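Local coordinates for protein 6-aminohexanoate-cyclic-dimer hydrolase (Arthrobacter sp., PDB 3A2P) that hydrolyses the cyclic dimer of 6-aminohexanoate, a nylon-6 by-product, to the linear dimer, at residues 253-258 with 291-296. Numbering follows the deposited sequence.
Sequences ENPGSL and LGHDVN
The imidazole of H293 lies against the backbone of 256-258, meeting L258 N and G256 O. H293 CB is 3.9 Å from the carbonyl O of L258. With CG beside its own backbone N (chi1 -68°), the ring runs next to the L258 side chain, the two pointing the same way. H293 ND1 then accepts the backbone N-H of L258: L258 N to H293 ND1 is 3.1 Å, the bond is nearly straight at 163°, and the donor lies almost in the ring plane. H293 CE1 comes to 3.1 Å from G256 O, which meets the ring obliquely, while P255 CG lies at the imidazole edge, near the plane of that ring. At the tip, NE2 hydrogen-bonds to Q469 OE1 of helix 460-473, so both ring nitrogens are engaged and the rotation of the imidazole is fixed.

Two further bonds flank the histidine. S257 OG donates to G292 O at 2.8 Å, in the carbonyl plane and on a lone pair. D294 N gives its hydrogen to L258 O at 2.9 Å; beyond it, the D294 carboxylate forms a salt bridge with R259.

G292 closes helix 275-290 in a Schellman motif, and the chain turns into 294-297, an edge strand of the sheet within this chain. Parallel strands 259-262 and 294-297, joined through that helix, form a beta-alpha-beta crossover; the contact sits where both begin, away from the active-site residues, with helix 460-473 against L258 and L288 touching H293.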
ATOM      1  N   GLU A 253     -13.454  -6.156 -19.980  1.00 50.13           N
ATOM      2  CA  GLU A 253     -13.081  -6.094 -21.387  1.00 50.56           C
ATOM      3  C   GLU A 253     -11.905  -7.021 -21.656  1.00 52.16           C
ATOM      4  O   GLU A 253     -11.042  -7.211 -20.798  1.00 50.19           O
ATOM      5  CB  GLU A 253     -12.703  -4.665 -21.779  1.00 52.89           C
ATOM      6  CG  GLU A 253     -13.873  -3.701 -21.819  1.00 58.60           C
ATOM      7  CD  GLU A 253     -13.448  -2.293 -22.182  1.00 62.00           C
ATOM      8  OE1 GLU A 253     -12.808  -2.117 -23.241  1.00 68.60           O
ATOM      9  OE2 GLU A 253     -13.754  -1.362 -21.410  1.00 66.13           O
ATOM     10  N   ASN A 254     -11.872  -7.604 -22.850  1.00 51.61           N
ATOM     11  CA  ASN A 254     -10.786  -8.502 -23.208  1.00 51.95           C
ATOM     12  C   ASN A 254      -9.672  -7.687 -23.850  1.00 51.79           C
ATOM     13  O   ASN A 254      -9.834  -7.154 -24.946  1.00 52.83           O
ATOM     14  CB  ASN A 254     -11.267  -9.575 -24.183  1.00 53.43           C
ATOM     15  CG  ASN A 254     -10.226 -10.648 -24.422  1.00 55.25           C
ATOM     16  OD1 ASN A 254      -9.089 -10.356 -24.790  1.00 50.44           O
ATOM     17  ND2 ASN A 254     -10.610 -11.902 -24.214  1.00 62.03           N
ATOM     18  N   PRO A 255      -8.523  -7.577 -23.167  1.00 51.01           N
ATOM     19  CA  PRO A 255      -7.364  -6.822 -23.657  1.00 49.07           C
ATOM     20  C   PRO A 255      -6.700  -7.477 -24.863  1.00 48.42           C
ATOM     21  O   PRO A 255      -5.913  -6.844 -25.566  1.00 47.64           O
ATOM     22  CB  PRO A 255      -6.435  -6.799 -22.448  1.00 49.41           C
ATOM     23  CG  PRO A 255      -6.754  -8.092 -21.762  1.00 49.02           C
ATOM     24  CD  PRO A 255      -8.255  -8.147 -21.834  1.00 50.15           C
ATOM     25  N   GLY A 256      -7.019  -8.746 -25.094  1.00 46.43           N
ATOM     26  CA  GLY A 256      -6.419  -9.462 -26.203  1.00 43.79           C
ATOM     27  C   GLY A 256      -5.069  -9.993 -25.765  1.00 44.99           C
ATOM     28  O   GLY A 256      -4.750  -9.963 -24.576  1.00 44.04           O
ATOM     29  N   SER A 257      -4.273 -10.474 -26.716  1.00 43.72           N
ATOM     30  CA  SER A 257      -2.953 -11.011 -26.411  1.00 43.09           C
ATOM     31  C   SER A 257      -1.956  -9.871 -26.221  1.00 42.02           C
ATOM     32  O   SER A 257      -1.720  -9.082 -27.133  1.00 40.10           O
ATOM     33  CB  SER A 257      -2.489 -11.932 -27.544  1.00 43.70           C
ATOM     34  OG  SER A 257      -1.226 -12.505 -27.257  1.00 41.82           O
ATOM     35  N   LEU A 258      -1.369  -9.794 -25.032  1.00 40.30           N
ATOM     36  CA  LEU A 258      -0.409  -8.737 -24.725  1.00 36.62           C
ATOM     37  C   LEU A 258       1.025  -9.251 -24.694  1.00 34.01           C
ATOM     38  O   LEU A 258       1.262 -10.446 -24.516  1.00 35.32           O
ATOM     39  CB  LEU A 258      -0.757  -8.111 -23.371  1.00 32.97           C
ATOM     40  CG  LEU A 258      -2.183  -7.568 -23.242  1.00 38.57           C
ATOM     41  CD1 LEU A 258      -2.469  -7.163 -21.799  1.00 36.29           C
ATOM     42  CD2 LEU A 258      -2.359  -6.387 -24.181  1.00 35.80           C
ATOM     43  N   LEU A 291      -3.508 -18.455 -21.227  1.00 41.66           N
ATOM     44  CA  LEU A 291      -4.621 -17.577 -21.565  1.00 43.18           C
ATOM     45  C   LEU A 291      -4.482 -16.968 -22.955  1.00 42.58           C
ATOM     46  O   LEU A 291      -5.389 -16.287 -23.433  1.00 46.12           O
ATOM     47  CB  LEU A 291      -4.753 -16.466 -20.523  1.00 45.16           C
ATOM     48  CG  LEU A 291      -5.271 -16.906 -19.153  1.00 50.95           C
ATOM     49  CD1 LEU A 291      -5.165 -15.756 -18.162  1.00 50.30           C
ATOM     50  CD2 LEU A 291      -6.711 -17.378 -19.285  1.00 50.68           C
ATOM     51  N   GLY A 292      -3.345 -17.203 -23.600  1.00 42.89           N
ATOM     52  CA  GLY A 292      -3.143 -16.673 -24.937  1.00 41.64           C
ATOM     53  C   GLY A 292      -2.229 -15.466 -25.052  1.00 42.97           C
ATOM     54  O   GLY A 292      -2.035 -14.941 -26.148  1.00 40.96           O
ATOM     55  N   HIS A 293      -1.670 -15.012 -23.935  1.00 40.02           N
ATOM     56  CA  HIS A 293      -0.773 -13.865 -23.972  1.00 36.40           C
ATOM     57  C   HIS A 293       0.595 -14.282 -24.495  1.00 37.80           C
ATOM     58  O   HIS A 293       0.970 -15.452 -24.421  1.00 37.60           O
ATOM     59  CB  HIS A 293      -0.637 -13.247 -22.575  1.00 34.77           C
ATOM     60  CG  HIS A 293      -1.889 -12.590 -22.082  1.00 30.45           C
ATOM     61  ND1 HIS A 293      -2.370 -11.414 -22.617  1.00 30.16           N
ATOM     62  CD2 HIS A 293      -2.772 -12.956 -21.123  1.00 32.40           C
ATOM     63  CE1 HIS A 293      -3.494 -11.083 -22.009  1.00 30.70           C
ATOM     64  NE2 HIS A 293      -3.761 -12.002 -21.099  1.00 32.15           N
ATOM     65  N   ASP A 294       1.332 -13.322 -25.040  1.00 36.45           N
ATOM     66  CA  ASP A 294       2.663 -13.588 -25.566  1.00 37.16           C
ATOM     67  C   ASP A 294       3.641 -13.392 -24.412  1.00 36.57           C
ATOM     68  O   ASP A 294       4.162 -12.295 -24.202  1.00 36.06           O
ATOM     69  CB  ASP A 294       2.970 -12.616 -26.705  1.00 37.40           C
ATOM     70  CG  ASP A 294       4.321 -12.867 -27.336  1.00 39.27           C
ATOM     71  OD1 ASP A 294       4.986 -13.854 -26.961  1.00 43.71           O
ATOM     72  OD2 ASP A 294       4.718 -12.074 -28.214  1.00 52.14           O
ATOM     73  N   VAL A 295       3.881 -14.470 -23.670  1.00 36.22           N
ATOM     74  CA  VAL A 295       4.751 -14.435 -22.498  1.00 35.75           C
ATOM     75  C   VAL A 295       6.202 -14.806 -22.791  1.00 35.16           C
ATOM     76  O   VAL A 295       6.481 -15.827 -23.420  1.00 37.70           O
ATOM     77  CB  VAL A 295       4.180 -15.363 -21.405  1.00 33.96           C
ATOM     78  CG1 VAL A 295       5.035 -15.290 -20.138  1.00 36.20           C
ATOM     79  CG2 VAL A 295       2.746 -14.968 -21.110  1.00 32.01           C
ATOM     80  N   ASN A 296       7.123 -13.974 -22.314  1.00 32.01           N
ATOM     81  CA  ASN A 296       8.551 -14.183 -22.537  1.00 34.05           C
ATOM     82  C   ASN A 296       9.373 -13.775 -21.321  1.00 34.23           C
ATOM     83  O   ASN A 296       8.927 -12.968 -20.509  1.00 32.64           O
ATOM     84  CB  ASN A 296       9.012 -13.334 -23.722  1.00 35.32           C
ATOM     85  CG  ASN A 296       8.192 -13.579 -24.970  1.00 45.10           C
ATOM     86  OD1 ASN A 296       8.434 -14.535 -25.705  1.00 45.00           O
ATOM     87  ND2 ASN A 296       7.203 -12.721 -25.208  1.00 41.73           N
TER